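Local coordinates for motility-associated killing factor MakB (Vibrio cholerae serotype O1, PDB 6W1W), which probably serves as one component of a tripartite alpha-pore-forming cytotoxin that attacks the membranes of target cells, at residues 231-234 with 235-239; 117-120 with 121-125; 45-48 with 49-53. All coordinates share one frame; numbering follows the deposited sequence.

Contact 1 (231-234 with 235-239)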
ATOM      1  N   SER A 231      16.181  14.213 -13.623  1.00100.71           N
ATOM      2  CA  SER A 231      15.658  15.217 -14.541  1.00107.16           C
ATOM      3  C   SER A 231      14.524  16.045 -13.949  1.00106.96           C
ATOM      4  O   SER A 231      13.992  16.919 -14.638  1.00106.58           O
ATOM      5  CB  SER A 231      15.170  14.552 -15.826  1.00 99.17           C
ATOM      6  OG  SER A 231      13.760  14.661 -15.953  1.00108.33           O
ATOM      7  N   ALA A 232      14.123  15.786 -12.710  1.00 97.00           N
ATOM      8  CA  ALA A 232      13.123  16.613 -12.048  1.00109.74           C
ATOM      9  C   ALA A 232      13.822  17.817 -11.433  1.00112.13           C
ATOM     10  O   ALA A 232      14.765  17.657 -10.649  1.00 98.17           O
ATOM     11  CB  ALA A 232      12.375  15.815 -10.984  1.00113.60           C
ATOM     12  N   LYS A 233      13.373  19.021 -11.794  1.00120.26           N
ATOM     13  CA  LYS A 233      13.993  20.240 -11.282  1.00126.23           C
ATOM     14  C   LYS A 233      13.465  20.634  -9.911  1.00124.74           C
ATOM     15  O   LYS A 233      14.196  21.254  -9.130  1.00123.26           O
ATOM     16  CB  LYS A 233      13.801  21.399 -12.263  1.00123.31           C
ATOM     17  CG  LYS A 233      12.363  21.860 -12.416  1.00152.35           C
ATOM     18  CD  LYS A 233      12.278  23.059 -13.347  1.00162.01           C
ATOM     19  CE  LYS A 233      12.846  22.731 -14.716  1.00168.29           C
ATOM     20  NZ  LYS A 233      12.108  21.611 -15.363  1.00163.36           N
ATOM     21  N   GLU A 234      12.214  20.297  -9.593  1.00116.19           N
ATOM     22  CA  GLU A 234      11.723  20.550  -8.242  1.00134.10           C
ATOM     23  C   GLU A 234      12.550  19.799  -7.209  1.00125.29           C
ATOM     24  O   GLU A 234      12.843  20.332  -6.133  1.00120.63           O
ATOM     25  CB  GLU A 234      10.252  20.159  -8.122  1.00152.37           C
ATOM     26  CG  GLU A 234       9.314  20.994  -8.966  1.00174.76           C
ATOM     27  CD  GLU A 234       7.863  20.602  -8.771  1.00182.52           C
ATOM     28  OE1 GLU A 234       7.599  19.658  -7.991  1.00153.76           O
ATOM     29  OE2 GLU A 234       6.990  21.242  -9.399  1.00198.51           O
ATOM     30  N   VAL A 235      12.941  18.560  -7.522  1.00111.71           N
ATOM     31  CA  VAL A 235      13.772  17.786  -6.604  1.00102.88           C
ATOM     32  C   VAL A 235      15.097  18.495  -6.361  1.00112.49           C
ATOM     33  O   VAL A 235      15.590  18.554  -5.228  1.00108.21           O
ATOM     34  CB  VAL A 235      13.986  16.360  -7.148  1.00100.04           C
ATOM     35  CG1 VAL A 235      14.935  15.584  -6.244  1.00 90.08           C
ATOM     36  CG2 VAL A 235      12.657  15.638  -7.287  1.00101.53           C
ATOM     37  N   GLN A 236      15.692  19.052  -7.416  1.00114.44           N
ATOM     38  CA  GLN A 236      16.960  19.751  -7.269  1.00109.94           C
ATOM     39  C   GLN A 236      16.817  21.097  -6.569  1.00101.81           C
ATOM     40  O   GLN A 236      17.796  21.588  -5.995  1.00102.80           O
ATOM     41  CB  GLN A 236      17.617  19.933  -8.636  1.00114.89           C
ATOM     42  CG  GLN A 236      18.529  18.786  -9.037  1.00118.45           C
ATOM     43  CD  GLN A 236      19.776  18.702  -8.173  1.00119.80           C
ATOM     44  OE1 GLN A 236      20.065  19.601  -7.379  1.00109.98           O
ATOM     45  NE2 GLN A 236      20.526  17.615  -8.327  1.00115.90           N
ATOM     46  N   GLN A 237      15.627  21.698  -6.592  1.00104.74           N
ATOM     47  CA  GLN A 237      15.408  22.949  -5.870  1.00115.82           C
ATOM     48  C   GLN A 237      15.167  22.710  -4.387  1.00133.94           C
ATOM     49  O   GLN A 237      15.525  23.558  -3.559  1.00133.73           O
ATOM     50  CB  GLN A 237      14.230  23.717  -6.475  1.00121.72           C
ATOM     51  CG  GLN A 237      14.478  24.227  -7.893  1.00138.82           C
ATOM     52  CD  GLN A 237      13.234  24.832  -8.523  1.00142.71           C
ATOM     53  OE1 GLN A 237      12.320  25.271  -7.823  1.00143.00           O
ATOM     54  NE2 GLN A 237      13.194  24.851  -9.849  1.00139.61           N
ATOM     55  N   ASP A 238      14.556  21.573  -4.037  1.00137.05           N
ATOM     56  CA  ASP A 238      14.424  21.188  -2.636  1.00119.02           C
ATOM     57  C   ASP A 238      15.745  20.677  -2.078  1.00105.56           C
ATOM     58  O   ASP A 238      16.084  20.959  -0.924  1.00118.79           O
ATOM     59  CB  ASP A 238      13.330  20.131  -2.478  1.00118.19           C
ATOM     60  CG  ASP A 238      11.946  20.674  -2.793  1.00131.27           C
ATOM     61  OD1 ASP A 238      11.752  21.904  -2.675  1.00131.21           O
ATOM     62  OD2 ASP A 238      11.052  19.876  -3.150  1.00127.66           O
ATOM     63  N   LEU A 239      16.503  19.931  -2.886  1.00 99.90           N
ATOM     64  CA  LEU A 239      17.818  19.463  -2.457  1.00100.87           C
ATOM     65  C   LEU A 239      18.755  20.624  -2.147  1.00108.85           C
ATOM     66  O   LEU A 239      19.483  20.595  -1.150  1.00 98.68           O
ATOM     67  CB  LEU A 239      18.429  18.564  -3.531  1.00100.54           C
ATOM     68  CG  LEU A 239      18.131  17.066  -3.449  1.00116.80           C
ATOM     69  CD1 LEU A 239      18.337  16.395  -4.805  1.00116.17           C
ATOM     70  CD2 LEU A 239      19.009  16.417  -2.392  1.00113.70           C
TER
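A232 and V235 meet in a local contact at the start of helix 233-245, on the surface of the molecule and close to the helix 157-176. The methyl A232 CB rests 3.7 Å from V235 CG2, and both side chains continue inward: V235 onto S173 and I174, A232 onto L177. A small and a branched aliphatic residue suit this underside, since neither brings a polar group into the seam between the helices. Q237 N donates to K233 O at 2.9 Å and D238 N to E234 O at 3.0 Å, so the helical pattern is established at once. On the outer side K233 and Q237 run side by side in the same direction, with K233 CG 4.0 Å from Q237 NE2. K233 CG stands between its backbone N and carbonyl carbon (chi1 67°), which lays CG and CD alongside the Q237 amide; the later bends only turn the ammonium end. E234 OE1 stays 6.0 Å from D238 OD2, while D238 bonds weakly to S173. Between the two segments the hydrogen bonds are all backbone to backbone, the polar side chains merely lying alongside one another, and the closeness of E166 may raise the proton affinity of D238 somewhat.

Contact 2 (117-120 with 121-125); sequences NITL and TNEAQ
The flat ends of N122 and E123 lie against aliphatic carbons of the preceding turn: I118 CG1 for N122, T119 CG2 and L120 CD1 for E123. A third flat group, the N117 amide, belongs to a side chain that touches W287 and Y83. The N122 carboxamide sets ND2 3.8 Å from I118 CG1, with the two side chains pointing the same way. The same nitrogen is near I118 O, but at an angle too poor for a hydrogen bond, and that carbonyl instead takes the straight bond from N122 N (3.1 Å, 166°). The E123 carboxylate divides its oxygens between two partners: OE2 sits 4.0 Å from T119 CG2, and OE1 lies 3.9 Å from L120 CD1. With CG set beside the backbone N (chi1 -68°) and the chain extended beyond it, E123 leans back over the preceding turn, its polar end suited to an exposed position.

T121 behaves differently because it is buried. Its OG1 donates to N117 O at 2.9 Å, tilted 32° from the carbonyl plane, and T121 N adds a weak bond to the same oxygen. A hydroxyl can thus be accommodated in the interior, because the helix itself supplies its acceptor. Farther along, A124 N reaches L120 O at 3.3 Å from above the carbonyl plane, and the small A124 side chain lets I72 of helix 69-90 come close.

Two neighbouring helices cover the stretch. T121 meets S284 on helix 276-302, and N122 OD1 is weakly bonded to that serine's hydroxyl, while L120 touches Q75 on helix 69-90. With buried T121 and A124 turned to these neighbours and E123 and T119 on the exposed side, the pattern is consistent with a long helix of the elongated bundle seen in alpha-pore-forming toxins, which MakB is reported to resemble.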
ATOM      1  N   ASN A 117     -15.673 -16.866   0.661  1.00120.95           N
ATOM      2  CA  ASN A 117     -14.955 -15.697   0.167  1.00108.08           C
ATOM      3  C   ASN A 117     -15.308 -14.452   0.970  1.00114.04           C
ATOM      4  O   ASN A 117     -14.426 -13.669   1.333  1.00128.66           O
ATOM      5  CB  ASN A 117     -15.252 -15.482  -1.318  1.00107.75           C
ATOM      6  CG  ASN A 117     -14.538 -16.487  -2.209  1.00112.22           C
ATOM      7  OD1 ASN A 117     -13.593 -17.152  -1.780  1.00105.89           O
ATOM      8  ND2 ASN A 117     -14.986 -16.597  -3.458  1.00 94.79           N
ATOM      9  N   ILE A 118     -16.594 -14.250   1.265  1.00104.50           N
ATOM     10  CA  ILE A 118     -16.989 -13.065   2.024  1.00106.97           C
ATOM     11  C   ILE A 118     -16.480 -13.142   3.459  1.00115.89           C
ATOM     12  O   ILE A 118     -16.082 -12.127   4.040  1.00130.70           O
ATOM     13  CB  ILE A 118     -18.515 -12.860   1.963  1.00 93.86           C
ATOM     14  CG1 ILE A 118     -18.982 -11.886   3.044  1.00102.06           C
ATOM     15  CG2 ILE A 118     -19.247 -14.162   2.094  1.00 94.38           C
ATOM     16  CD1 ILE A 118     -20.463 -11.590   2.993  1.00 97.54           C
ATOM     17  N   THR A 119     -16.461 -14.338   4.048  1.00115.68           N
ATOM     18  CA  THR A 119     -15.923 -14.480   5.397  1.00132.36           C
ATOM     19  C   THR A 119     -14.441 -14.121   5.438  1.00126.47           C
ATOM     20  O   THR A 119     -14.024 -13.237   6.194  1.00127.22           O
ATOM     21  CB  THR A 119     -16.158 -15.903   5.907  1.00129.79           C
ATOM     22  OG1 THR A 119     -17.532 -16.054   6.293  1.00122.03           O
ATOM     23  CG2 THR A 119     -15.268 -16.195   7.106  1.00112.75           C
ATOM     24  N   LEU A 120     -13.628 -14.786   4.613  1.00126.65           N
ATOM     25  CA  LEU A 120     -12.188 -14.546   4.629  1.00148.20           C
ATOM     26  C   LEU A 120     -11.823 -13.131   4.188  1.00140.04           C
ATOM     27  O   LEU A 120     -10.689 -12.698   4.422  1.00139.98           O
ATOM     28  CB  LEU A 120     -11.477 -15.578   3.750  1.00167.36           C
ATOM     29  CG  LEU A 120     -11.104 -16.919   4.392  1.00159.41           C
ATOM     30  CD1 LEU A 120     -10.244 -16.708   5.638  1.00145.16           C
ATOM     31  CD2 LEU A 120     -12.338 -17.760   4.714  1.00147.75           C
ATOM     32  N   THR A 121     -12.750 -12.404   3.561  1.00137.41           N
ATOM     33  CA  THR A 121     -12.510 -10.994   3.265  1.00121.59           C
ATOM     34  C   THR A 121     -12.690 -10.137   4.512  1.00130.10           C
ATOM     35  O   THR A 121     -11.835  -9.304   4.831  1.00138.70           O
ATOM     36  CB  THR A 121     -13.443 -10.506   2.152  1.00115.09           C
ATOM     37  OG1 THR A 121     -13.075 -11.110   0.907  1.00126.22           O
ATOM     38  CG2 THR A 121     -13.370  -8.992   2.015  1.00105.29           C
ATOM     39  N   ASN A 122     -13.798 -10.335   5.232  1.00129.01           N
ATOM     40  CA  ASN A 122     -14.045  -9.550   6.438  1.00128.72           C
ATOM     41  C   ASN A 122     -13.020  -9.841   7.526  1.00138.82           C
ATOM     42  O   ASN A 122     -12.746  -8.973   8.363  1.00146.76           O
ATOM     43  CB  ASN A 122     -15.457  -9.812   6.956  1.00131.10           C
ATOM     44  CG  ASN A 122     -16.521  -9.238   6.045  1.00142.65           C
ATOM     45  OD1 ASN A 122     -16.283  -8.252   5.344  1.00150.19           O
ATOM     46  ND2 ASN A 122     -17.702  -9.849   6.047  1.00128.89           N
ATOM     47  N   GLU A 123     -12.453 -11.047   7.540  1.00138.95           N
ATOM     48  CA  GLU A 123     -11.353 -11.325   8.457  1.00135.75           C
ATOM     49  C   GLU A 123     -10.061 -10.665   7.995  1.00135.16           C
ATOM     50  O   GLU A 123      -9.227 -10.291   8.826  1.00143.73           O
ATOM     51  CB  GLU A 123     -11.153 -12.834   8.612  1.00143.50           C
ATOM     52  CG  GLU A 123     -12.300 -13.533   9.330  1.00158.22           C
ATOM     53  CD  GLU A 123     -11.994 -14.983   9.649  1.00165.08           C
ATOM     54  OE1 GLU A 123     -10.901 -15.466   9.275  1.00165.25           O
ATOM     55  OE2 GLU A 123     -12.850 -15.640  10.280  1.00163.14           O
ATOM     56  N   ALA A 124      -9.881 -10.504   6.685  1.00137.12           N
ATOM     57  CA  ALA A 124      -8.707  -9.791   6.200  1.00147.42           C
ATOM     58  C   ALA A 124      -8.764  -8.315   6.561  1.00153.23           C
ATOM     59  O   ALA A 124      -7.718  -7.678   6.730  1.00160.61           O
ATOM     60  CB  ALA A 124      -8.570  -9.952   4.687  1.00155.86           C
ATOM     61  N   GLN A 125      -9.969  -7.753   6.676  1.00148.58           N
ATOM     62  CA  GLN A 125     -10.084  -6.342   7.018  1.00148.35           C
ATOM     63  C   GLN A 125      -9.702  -6.085   8.470  1.00144.36           C
ATOM     64  O   GLN A 125      -9.220  -4.996   8.796  1.00165.36           O
ATOM     65  CB  GLN A 125     -11.509  -5.849   6.755  1.00148.33           C
ATOM     66  CG  GLN A 125     -11.686  -4.343   6.873  1.00143.66           C
ATOM     67  CD  GLN A 125     -13.126  -3.908   6.674  1.00140.50           C
ATOM     68  OE1 GLN A 125     -13.440  -2.718   6.733  1.00138.60           O
ATOM     69  NE2 GLN A 125     -14.010  -4.872   6.437  1.00135.14           N
TER

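Contact 3 (45-48 with 49-53); sequences PNWL and VEVRS
Across the first turns of helix 46-66 the backbone bonds run in regular steps of four, with E50 N giving to N46 O at 2.9 Å and R52 N to L48 O also at 2.9 Å, while V49 N reaches P45 O only weakly. P45 occupies the N-cap position, where a residue without an N-H costs the helix nothing.

W47, L48 and V51 make the apolar side. Because CG of W47 stands between its own backbone N and carbonyl carbon (chi1 65°), the indole lies beside the helix; V51 CG2 then approaches the ring edge near its plane, 4.1 Å from CE3. L48 CB sits over a face of the same ring, offset toward the rim. Broad, buried W47 also packs against E252, A255 and T259 of helix 251-270, and the compact, branched V51 fits against L142 and I146 of helix 100-151. Buried L48 touches V41, and R52 crosses it at a slant, its guanidinium turning one face to L48 O, with NH2 3.7 Å from L48 CG; NH1 is tied to D44 by a salt bridge.

The N46 amide and E50 carboxylate stand 86° apart; N46 OD1 and E50 OE1, 3.7 Å apart, are two acceptors that merely lie near each other. The stronger partners of E50 are elsewhere: OE2 is hydrogen-bonded to S145 and forms a salt bridge with R54. At the far end V49 O accepts S53 N and S53 OG, both at 3.3 Å, from opposite faces of its plane.

A helix start with proline at the N-cap position, W47 and V51 packed on helices 251-270 and 100-151 and E50 adding a polar bond to the latter, is in keeping with the many-helix bundle of this toxin family.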
ATOM      1  N   PRO A  45      22.492  12.789  22.634  1.00139.40           N
ATOM      2  CA  PRO A  45      21.712  13.042  23.850  1.00137.01           C
ATOM      3  C   PRO A  45      20.691  11.951  24.123  1.00130.97           C
ATOM      4  O   PRO A  45      20.628  10.953  23.400  1.00116.53           O
ATOM      5  CB  PRO A  45      21.035  14.386  23.555  1.00130.17           C
ATOM      6  CG  PRO A  45      20.848  14.361  22.077  1.00126.26           C
ATOM      7  CD  PRO A  45      22.052  13.644  21.517  1.00134.93           C
ATOM      8  N   ASN A  46      19.877  12.140  25.163  1.00130.47           N
ATOM      9  CA  ASN A  46      18.983  11.072  25.603  1.00137.67           C
ATOM     10  C   ASN A  46      17.886  10.802  24.581  1.00137.22           C
ATOM     11  O   ASN A  46      17.647   9.645  24.210  1.00116.42           O
ATOM     12  CB  ASN A  46      18.376  11.409  26.968  1.00137.58           C
ATOM     13  CG  ASN A  46      17.417  10.331  27.461  1.00149.29           C
ATOM     14  OD1 ASN A  46      16.199  10.510  27.436  1.00152.93           O
ATOM     15  ND2 ASN A  46      17.968   9.205  27.904  1.00146.94           N
ATOM     16  N   TRP A  47      17.201  11.855  24.114  1.00113.68           N
ATOM     17  CA  TRP A  47      16.060  11.652  23.223  1.00110.13           C
ATOM     18  C   TRP A  47      16.442  10.834  21.999  1.00106.62           C
ATOM     19  O   TRP A  47      15.610  10.088  21.470  1.00104.26           O
ATOM     20  CB  TRP A  47      15.459  12.997  22.802  1.00109.75           C
ATOM     21  CG  TRP A  47      16.368  13.860  21.952  1.00129.49           C
ATOM     22  CD1 TRP A  47      17.188  14.864  22.387  1.00130.29           C
ATOM     23  CD2 TRP A  47      16.534  13.799  20.527  1.00107.92           C
ATOM     24  NE1 TRP A  47      17.853  15.426  21.325  1.00127.70           N
ATOM     25  CE2 TRP A  47      17.473  14.787  20.173  1.00124.13           C
ATOM     26  CE3 TRP A  47      15.985  12.999  19.520  1.00103.75           C
ATOM     27  CZ2 TRP A  47      17.873  14.999  18.854  1.00114.35           C
ATOM     28  CZ3 TRP A  47      16.385  13.209  18.212  1.00118.06           C
ATOM     29  CH2 TRP A  47      17.317  14.201  17.890  1.00104.34           C
ATOM     30  N   LEU A  48      17.698  10.935  21.554  1.00114.85           N
ATOM     31  CA  LEU A  48      18.138  10.241  20.347  1.00124.96           C
ATOM     32  C   LEU A  48      18.362   8.755  20.605  1.00121.42           C
ATOM     33  O   LEU A  48      17.958   7.910  19.797  1.00109.95           O
ATOM     34  CB  LEU A  48      19.416  10.887  19.806  1.00128.07           C
ATOM     35  CG  LEU A  48      19.900  10.361  18.455  1.00108.61           C
ATOM     36  CD1 LEU A  48      18.883  10.690  17.384  1.00 99.34           C
ATOM     37  CD2 LEU A  48      21.265  10.930  18.104  1.00103.68           C
ATOM     38  N   VAL A  49      19.027   8.421  21.716  1.00140.04           N
ATOM     39  CA  VAL A  49      19.129   7.021  22.124  1.00131.49           C
ATOM     40  C   VAL A  49      17.739   6.442  22.335  1.00120.67           C
ATOM     41  O   VAL A  49      17.469   5.283  21.997  1.00105.26           O
ATOM     42  CB  VAL A  49      20.000   6.886  23.388  1.00118.96           C
ATOM     43  CG1 VAL A  49      20.241   5.419  23.722  1.00114.24           C
ATOM     44  CG2 VAL A  49      21.323   7.614  23.207  1.00119.54           C
ATOM     45  N   GLU A  50      16.827   7.257  22.872  1.00107.42           N
ATOM     46  CA  GLU A  50      15.437   6.843  23.010  1.00106.64           C
ATOM     47  C   GLU A  50      14.786   6.628  21.647  1.00102.64           C
ATOM     48  O   GLU A  50      14.026   5.670  21.460  1.00102.34           O
ATOM     49  CB  GLU A  50      14.673   7.888  23.823  1.00118.39           C
ATOM     50  CG  GLU A  50      13.309   7.441  24.318  1.00142.80           C
ATOM     51  CD  GLU A  50      12.687   8.445  25.268  1.00157.00           C
ATOM     52  OE1 GLU A  50      13.227   8.627  26.381  1.00161.06           O
ATOM     53  OE2 GLU A  50      11.665   9.061  24.898  1.00158.22           O
ATOM     54  N   VAL A  51      15.083   7.498  20.678  1.00108.01           N
ATOM     55  CA  VAL A  51      14.451   7.390  19.365  1.00108.13           C
ATOM     56  C   VAL A  51      14.947   6.151  18.628  1.00101.81           C
ATOM     57  O   VAL A  51      14.170   5.454  17.964  1.00102.09           O
ATOM     58  CB  VAL A  51      14.686   8.678  18.551  1.00114.16           C
ATOM     59  CG1 VAL A  51      14.601   8.407  17.064  1.00 94.16           C
ATOM     60  CG2 VAL A  51      13.664   9.725  18.936  1.00112.29           C
ATOM     61  N   ARG A  52      16.246   5.856  18.735  1.00107.09           N
ATOM     62  CA  ARG A  52      16.786   4.660  18.097  1.00114.29           C
ATOM     63  C   ARG A  52      16.093   3.407  18.613  1.00119.28           C
ATOM     64  O   ARG A  52      15.791   2.491  17.838  1.00120.07           O
ATOM     65  CB  ARG A  52      18.293   4.565  18.333  1.00121.02           C
ATOM     66  CG  ARG A  52      19.127   4.497  17.067  1.00118.33           C
ATOM     67  CD  ARG A  52      20.609   4.332  17.382  1.00115.96           C
ATOM     68  NE  ARG A  52      21.021   5.155  18.515  1.00119.09           N
ATOM     69  CZ  ARG A  52      21.291   6.454  18.441  1.00135.31           C
ATOM     70  NH1 ARG A  52      21.660   7.119  19.525  1.00132.22           N
ATOM     71  NH2 ARG A  52      21.190   7.089  17.282  1.00152.78           N
ATOM     72  N   SER A  53      15.829   3.354  19.920  1.00113.09           N
ATOM     73  CA  SER A  53      15.148   2.200  20.493  1.00104.36           C
ATOM     74  C   SER A  53      13.731   2.070  19.956  1.00117.86           C
ATOM     75  O   SER A  53      13.312   0.979  19.557  1.00135.34           O
ATOM     76  CB  SER A  53      15.133   2.304  22.017  1.00106.96           C
ATOM     77  OG  SER A  53      16.450   2.237  22.530  1.00127.02           O
TER

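In the fold
Each contact lies along one helix, contacts 1 and 3 at its start and contact 2 well inside it. Contact 1 is the surface case, whereas contacts 2 and 3 are partly buried. Contacts 1 and 2 fall on opposite sides of the chain's centre, their own centres 44 Å apart, and no two of the three touch. Helix 100-151 joins two of them: it carries contact 2, and contact 3 packs against a later part of it around S145 and I146. Chemistry follows place. Contact 3 packs a large aromatic residue and sends its charged ends to partners outside the two segments, contact 2 buries a hydroxyl in mid-helix, and contact 1 keeps a small aliphatic patch beneath a mostly polar outer face.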